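Local atomic coordinates of putative TRAP PERIPLASMIC SOLUTE BINDING PROTEIN (Haemophilus influenzae, PDB entry 4PBQ), a protein that probably serves a TRAP transporter as its periplasmic solute-binding component, and holds the sugar acid L-gulonate in its ligand pocket. Residues Tyr141-Leu155 against Val220-Gly234. Residues are numbered along the deposited sequence; the frame is centred on the assembly and turned at random.
Sequences YGMNGFRVISSNKKL and VQKYIIQSNHIFSPG. With 2UF (L-gulonate), chain D.
Arg147 reaches from strand 141-151 past Ser232 of strand 231-234 to the bound L-gulonate. Its chain turns about the CG-CD bond (chi3 79°), which lays NH1 between two oxygens: Ser232 OG at 2.8 Å and the ligand's O5 at 2.9 Å. NH2 donates to carboxylate oxygen O6B of L-gulonate at 3.0 Å, and NE forms a salt bridge with Glu206, so bonds from NH1, NH2 and NE fix the rotation of the guanidinium. Ser232 OG is itself tied to Glu104, another pocket residue, while Ile230 CG2 lies alongside Arg147 CD. Asn144 N and Gly145 N both donate to Ser232 O, a classic beta bulge. Beside it, Asn144 ND2 and Pro233 O hold a water that also reaches the ligand's O3. Where strand 141-151 pairs with Phe231, the edge of the Phe231 ring, led by CD1, stands over the face of Phe146, planes 77° apart in a T-shaped stack; CG anti to the backbone N (chi1 -178°) directs Phe231 there. Arg147 N then donates to Ile230 O at 2.8 Å. His229 is held through ND1, which shares a 2.8 Å hydrogen bond with Ser227 OG, and through NE2, bonded to Glu206. Regular antiparallel pairing resumes at Ile149-Ile225, and further along Ser150 OG donates to Gln221 OE1 (2.7 Å). The polar network thus leads up to the pocket, which Arg147 and Glu104 line, with Glu206 and His229 behind Arg147 as second shell, consistent with Arg147 helping, with Arg167 of the pocket, to recognise the acid.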
loop_
_atom_site.group_PDB
_atom_site.type_symbol
_atom_site.label_atom_id
_atom_site.label_comp_id
_atom_site.label_asym_id
_atom_site.label_seq_id
_atom_site.Cartn_x
_atom_site.Cartn_y
_atom_site.Cartn_z
ATOM N N TYR A 141 -6.472 1.657 8.656
ATOM C CA TYR A 141 -5.477 0.882 7.935
ATOM C C TYR A 141 -6.142 -0.300 7.238
ATOM O O TYR A 141 -6.634 -1.243 7.906
ATOM C CB TYR A 141 -4.476 0.303 8.922
ATOM C CG TYR A 141 -3.497 1.274 9.536
ATOM C CD1 TYR A 141 -2.377 1.717 8.832
ATOM C CD2 TYR A 141 -3.669 1.701 10.842
ATOM C CE1 TYR A 141 -1.475 2.587 9.421
ATOM C CE2 TYR A 141 -2.763 2.554 11.453
ATOM C CZ TYR A 141 -1.665 2.983 10.740
ATOM O OH TYR A 141 -0.773 3.838 11.335
ATOM N N GLY A 142 -6.177 -0.239 5.914
ATOM C CA GLY A 142 -6.637 -1.339 5.095
ATOM C C GLY A 142 -5.479 -2.054 4.427
ATOM O O GLY A 142 -4.317 -1.698 4.611
HETATM N N MSE A 143 -5.812 -3.026 3.593
HETATM C CA MSE A 143 -4.824 -3.891 2.963
HETATM C C MSE A 143 -4.759 -3.708 1.451
HETATM O O MSE A 143 -5.769 -3.739 0.749
HETATM C CB MSE A 143 -5.151 -5.361 3.313
HETATM C CG MSE A 143 -4.437 -6.388 2.478
HETATM SE SE MSE A 143 -4.870 -8.245 2.915
HETATM C CE MSE A 143 -4.543 -9.038 1.201
ATOM N N ASN A 144 -3.544 -3.480 0.948
ATOM C CA ASN A 144 -3.272 -3.704 -0.454
ATOM C C ASN A 144 -2.564 -5.057 -0.620
ATOM O O ASN A 144 -2.890 -5.828 -1.510
ATOM C CB ASN A 144 -2.479 -2.535 -1.048
ATOM C CG ASN A 144 -3.348 -1.325 -1.276
ATOM O OD1 ASN A 144 -4.534 -1.467 -1.513
ATOM N ND2 ASN A 144 -2.773 -0.141 -1.194
ATOM N N GLY A 145 -1.609 -5.348 0.272
ATOM C CA GLY A 145 -1.100 -6.692 0.403
ATOM C C GLY A 145 0.409 -6.820 0.311
ATOM O O GLY A 145 1.129 -5.818 0.123
ATOM N N PHE A 146 0.880 -8.053 0.462
ATOM C CA PHE A 146 2.293 -8.315 0.217
ATOM C C PHE A 146 2.649 -8.088 -1.222
ATOM O O PHE A 146 1.913 -8.452 -2.133
ATOM C CB PHE A 146 2.645 -9.724 0.621
ATOM C CG PHE A 146 2.716 -9.917 2.109
ATOM C CD1 PHE A 146 3.867 -9.603 2.814
ATOM C CD2 PHE A 146 1.624 -10.403 2.796
ATOM C CE1 PHE A 146 3.931 -9.781 4.181
ATOM C CE2 PHE A 146 1.662 -10.588 4.173
ATOM C CZ PHE A 146 2.808 -10.282 4.875
ATOM N N ARG A 147 3.846 -7.549 -1.430
ATOM C CA ARG A 147 4.294 -7.258 -2.771
ATOM C C ARG A 147 5.078 -8.426 -3.388
ATOM O O ARG A 147 5.879 -9.081 -2.719
ATOM C CB ARG A 147 5.151 -5.981 -2.759
ATOM C CG ARG A 147 4.392 -4.779 -2.206
ATOM C CD ARG A 147 5.231 -3.579 -2.077
ATOM N NE ARG A 147 5.466 -2.834 -3.313
ATOM C CZ ARG A 147 4.700 -1.850 -3.759
ATOM N NH1 ARG A 147 3.629 -1.471 -3.069
ATOM N NH2 ARG A 147 5.021 -1.224 -4.865
ATOM N N VAL A 148 4.810 -8.668 -4.663
ATOM C CA VAL A 148 5.494 -9.702 -5.443
ATOM C C VAL A 148 6.169 -9.038 -6.649
ATOM O O VAL A 148 5.832 -7.912 -7.024
ATOM C CB VAL A 148 4.556 -10.858 -5.859
ATOM C CG1 VAL A 148 3.946 -11.485 -4.635
ATOM C CG2 VAL A 148 3.467 -10.391 -6.820
ATOM N N ILE A 149 7.155 -9.713 -7.223
ATOM C CA ILE A 149 7.877 -9.174 -8.377
ATOM C C ILE A 149 7.337 -9.724 -9.689
ATOM O O ILE A 149 7.257 -10.931 -9.881
ATOM C CB ILE A 149 9.377 -9.530 -8.283
ATOM C CG1 ILE A 149 9.977 -8.927 -7.008
ATOM C CG2 ILE A 149 10.116 -9.026 -9.519
ATOM C CD1 ILE A 149 11.391 -9.432 -6.695
ATOM N N SER A 150 6.917 -8.838 -10.580
ATOM C CA SER A 150 6.564 -9.240 -11.918
ATOM C C SER A 150 7.747 -8.930 -12.841
ATOM O O SER A 150 8.475 -7.974 -12.617
ATOM C CB SER A 150 5.293 -8.556 -12.399
ATOM O OG SER A 150 5.441 -7.171 -12.580
ATOM N N SER A 151 7.927 -9.727 -13.879
ATOM C CA SER A 151 9.165 -9.673 -14.623
ATOM C C SER A 151 9.067 -10.353 -15.974
ATOM O O SER A 151 8.445 -11.407 -16.102
ATOM C CB SER A 151 10.262 -10.363 -13.800
ATOM O OG SER A 151 11.472 -10.332 -14.508
ATOM N N ASN A 152 9.746 -9.791 -16.973
ATOM C CA ASN A 152 9.906 -10.446 -18.265
ATOM C C ASN A 152 10.920 -11.577 -18.172
ATOM O O ASN A 152 10.983 -12.419 -19.050
ATOM C CB ASN A 152 10.416 -9.477 -19.320
ATOM C CG ASN A 152 9.430 -8.376 -19.639
ATOM O OD1 ASN A 152 8.224 -8.566 -19.553
ATOM N ND2 ASN A 152 9.946 -7.223 -20.019
ATOM N N LYS A 153 11.720 -11.547 -17.111
ATOM C CA LYS A 153 12.833 -12.473 -16.933
ATOM C C LYS A 153 12.546 -13.424 -15.772
ATOM O O LYS A 153 12.133 -12.991 -14.715
ATOM C CB LYS A 153 14.117 -11.684 -16.612
ATOM C CG LYS A 153 14.664 -10.790 -17.742
ATOM C CD LYS A 153 15.880 -9.983 -17.256
ATOM C CE LYS A 153 16.481 -9.078 -18.340
ATOM N NZ LYS A 153 17.387 -8.012 -17.749
ATOM N N LYS A 154 12.818 -14.714 -15.949
ATOM C CA LYS A 154 12.640 -15.661 -14.866
ATOM C C LYS A 154 13.627 -15.383 -13.717
ATOM O O LYS A 154 14.816 -15.179 -13.946
ATOM C CB LYS A 154 12.785 -17.084 -15.399
ATOM C CG LYS A 154 12.816 -18.156 -14.340
ATOM C CD LYS A 154 13.021 -19.549 -14.953
ATOM C CE LYS A 154 11.701 -20.235 -15.230
ATOM N NZ LYS A 154 11.894 -21.671 -15.618
ATOM N N LEU A 155 13.117 -15.353 -12.489
ATOM C CA LEU A 155 13.950 -15.175 -11.308
ATOM C C LEU A 155 13.691 -16.312 -10.321
ATOM O O LEU A 155 12.588 -16.439 -9.792
ATOM C CB LEU A 155 13.654 -13.832 -10.632
ATOM C CG LEU A 155 13.603 -12.607 -11.552
ATOM C CD1 LEU A 155 13.044 -11.423 -10.782
ATOM C CD2 LEU A 155 14.999 -12.295 -12.121
ATOM N N VAL A 220 1.560 -8.255 -19.705
ATOM C CA VAL A 220 2.865 -7.891 -20.254
ATOM C C VAL A 220 4.013 -8.302 -19.333
ATOM O O VAL A 220 5.131 -7.805 -19.461
ATOM C CB VAL A 220 2.963 -6.372 -20.559
ATOM C CG1 VAL A 220 2.013 -5.983 -21.706
ATOM C CG2 VAL A 220 2.690 -5.526 -19.307
ATOM N N GLN A 221 3.734 -9.215 -18.410
ATOM C CA GLN A 221 4.738 -9.703 -17.467
ATOM C C GLN A 221 4.562 -11.199 -17.287
ATOM O O GLN A 221 3.733 -11.633 -16.486
ATOM C CB GLN A 221 4.600 -8.990 -16.125
ATOM C CG GLN A 221 4.813 -7.488 -16.156
ATOM C CD GLN A 221 6.279 -7.117 -15.974
ATOM O OE1 GLN A 221 6.694 -6.711 -14.890
ATOM N NE2 GLN A 221 7.060 -7.288 -17.024
ATOM N N LYS A 222 5.380 -11.971 -17.990
ATOM C CA LYS A 222 5.262 -13.438 -18.005
ATOM C C LYS A 222 5.427 -14.025 -16.608
ATOM O O LYS A 222 4.657 -14.887 -16.200
ATOM C CB LYS A 222 6.310 -14.037 -18.934
ATOM C CG LYS A 222 6.214 -15.559 -19.096
ATOM C CD LYS A 222 7.171 -16.043 -20.202
ATOM C CE LYS A 222 6.788 -17.416 -20.761
ATOM N NZ LYS A 222 7.430 -18.557 -20.038
ATOM N N TYR A 223 6.439 -13.566 -15.881
ATOM C CA TYR A 223 6.780 -14.182 -14.612
ATOM C C TYR A 223 6.334 -13.370 -13.433
ATOM O O TYR A 223 6.443 -12.142 -13.414
ATOM C CB TYR A 223 8.295 -14.445 -14.515
ATOM C CG TYR A 223 8.823 -15.308 -15.637
ATOM C CD1 TYR A 223 8.699 -16.682 -15.589
ATOM C CD2 TYR A 223 9.411 -14.738 -16.750
ATOM C CE1 TYR A 223 9.171 -17.481 -16.617
ATOM C CE2 TYR A 223 9.875 -15.519 -17.791
ATOM C CZ TYR A 223 9.755 -16.893 -17.715
ATOM O OH TYR A 223 10.219 -17.675 -18.747
ATOM N N ILE A 224 5.835 -14.078 -12.438
ATOM C CA ILE A 224 5.500 -13.477 -11.157
ATOM C C ILE A 224 6.202 -14.271 -10.095
ATOM O O ILE A 224 6.015 -15.482 -9.963
ATOM C CB ILE A 224 3.972 -13.439 -10.911
ATOM C CG1 ILE A 224 3.288 -12.622 -12.002
ATOM C CG2 ILE A 224 3.679 -12.845 -9.546
ATOM C CD1 ILE A 224 1.770 -12.624 -11.934
ATOM N N ILE A 225 7.067 -13.597 -9.368
ATOM C CA ILE A 225 7.878 -14.246 -8.361
ATOM C C ILE A 225 7.366 -13.866 -6.967
ATOM O O ILE A 225 7.378 -12.682 -6.582
ATOM C CB ILE A 225 9.347 -13.857 -8.554
ATOM C CG1 ILE A 225 9.819 -14.230 -9.983
ATOM C CG2 ILE A 225 10.198 -14.519 -7.492
ATOM C CD1 ILE A 225 9.660 -13.111 -11.067
ATOM N N GLN A 226 6.923 -14.872 -6.217
ATOM C CA GLN A 226 6.237 -14.646 -4.946
ATOM C C GLN A 226 7.166 -14.321 -3.780
ATOM O O GLN A 226 7.244 -15.039 -2.790
ATOM C CB GLN A 226 5.375 -15.838 -4.602
ATOM C CG GLN A 226 4.360 -15.581 -3.539
ATOM C CD GLN A 226 3.496 -16.801 -3.327
ATOM O OE1 GLN A 226 3.652 -17.528 -2.338
ATOM N NE2 GLN A 226 2.609 -17.065 -4.284
ATOM N N SER A 227 7.847 -13.203 -3.909
ATOM C CA SER A 227 8.801 -12.753 -2.911
ATOM C C SER A 227 8.164 -12.327 -1.593
ATOM O O SER A 227 8.690 -12.618 -0.528
ATOM C CB SER A 227 9.638 -11.617 -3.491
ATOM O OG SER A 227 8.839 -10.602 -4.092
ATOM N N ASN A 228 7.020 -11.651 -1.664
ATOM C CA ASN A 228 6.352 -11.118 -0.483
ATOM C C ASN A 228 7.346 -10.358 0.397
ATOM O O ASN A 228 7.373 -10.526 1.617
ATOM C CB ASN A 228 5.646 -12.219 0.301
ATOM C CG ASN A 228 4.522 -12.867 -0.489
ATOM O OD1 ASN A 228 3.988 -12.255 -1.398
ATOM N ND2 ASN A 228 4.148 -14.091 -0.130
ATOM N N HIS A 229 8.178 -9.544 -0.251
ATOM C CA HIS A 229 9.254 -8.838 0.443
ATOM C C HIS A 229 8.806 -7.712 1.375
ATOM O O HIS A 229 9.473 -7.414 2.357
ATOM C CB HIS A 229 10.266 -8.319 -0.579
ATOM C CG HIS A 229 9.655 -7.545 -1.712
ATOM N ND1 HIS A 229 9.071 -8.155 -2.801
ATOM C CD2 HIS A 229 9.526 -6.213 -1.917
ATOM C CE1 HIS A 229 8.604 -7.231 -3.627
ATOM N NE2 HIS A 229 8.884 -6.041 -3.120
ATOM N N ILE A 230 7.670 -7.087 1.046
ATOM C CA ILE A 230 7.190 -5.874 1.706
ATOM C C ILE A 230 5.661 -5.964 1.762
ATOM O O ILE A 230 5.047 -6.479 0.806
ATOM C CB ILE A 230 7.635 -4.603 0.944
ATOM C CG1 ILE A 230 9.129 -4.320 1.199
ATOM C CG2 ILE A 230 6.741 -3.379 1.296
ATOM C CD1 ILE A 230 9.709 -3.136 0.400
ATOM N N PHE A 231 5.063 -5.525 2.870
ATOM C CA PHE A 231 3.599 -5.484 2.991
ATOM C C PHE A 231 3.134 -4.051 2.816
ATOM O O PHE A 231 3.606 -3.164 3.507
ATOM C CB PHE A 231 3.105 -5.983 4.358
ATOM C CG PHE A 231 1.594 -5.981 4.462
ATOM C CD1 PHE A 231 0.844 -7.069 4.020
ATOM C CD2 PHE A 231 0.925 -4.858 4.904
ATOM C CE1 PHE A 231 -0.564 -7.035 4.078
ATOM C CE2 PHE A 231 -0.480 -4.826 4.963
ATOM C CZ PHE A 231 -1.209 -5.910 4.539
ATOM N N SER A 232 2.183 -3.822 1.914
ATOM C CA SER A 232 1.674 -2.479 1.651
ATOM C C SER A 232 0.257 -2.279 2.195
ATOM O O SER A 232 -0.695 -2.868 1.680
ATOM C CB SER A 232 1.678 -2.240 0.156
ATOM O OG SER A 232 2.969 -1.915 -0.333
ATOM N N PRO A 233 0.114 -1.444 3.220
ATOM C CA PRO A 233 -1.227 -1.046 3.672
ATOM C C PRO A 233 -1.797 0.042 2.781
ATOM O O PRO A 233 -1.039 0.786 2.160
ATOM C CB PRO A 233 -0.972 -0.452 5.045
ATOM C CG PRO A 233 0.472 -0.456 5.257
ATOM C CD PRO A 233 1.154 -0.746 3.984
ATOM N N GLY A 234 -3.120 0.121 2.737
ATOM C CA GLY A 234 -3.819 1.232 2.109
ATOM C C GLY A 234 -4.506 2.059 3.190
ATOM O O GLY A 234 -5.409 1.577 3.889
HETATM O O6A 2UF D . 2.873 2.869 -6.980
HETATM C C6 2UF D . 3.041 1.857 -6.285
HETATM O O6B 2UF D . 3.700 0.858 -6.611
HETATM C C5 2UF D . 2.319 1.827 -4.922
HETATM O O5 2UF D . 2.053 0.482 -4.587
HETATM C C4 2UF D . 3.189 2.476 -3.823
HETATM O O4 2UF D . 3.357 3.876 -4.100
HETATM C C3 2UF D . 2.533 2.263 -2.442
HETATM O O3 2UF D . 1.116 2.649 -2.424
HETATM C C2 2UF D . 3.267 3.051 -1.344
HETATM O O2 2UF D . 2.797 2.500 -0.129
HETATM C C1 2UF D . 4.810 2.823 -1.394
HETATM O O1 2UF D . 5.378 3.462 -0.241
HETATM O O HOH W 1 -0.080 0.732 -0.472
#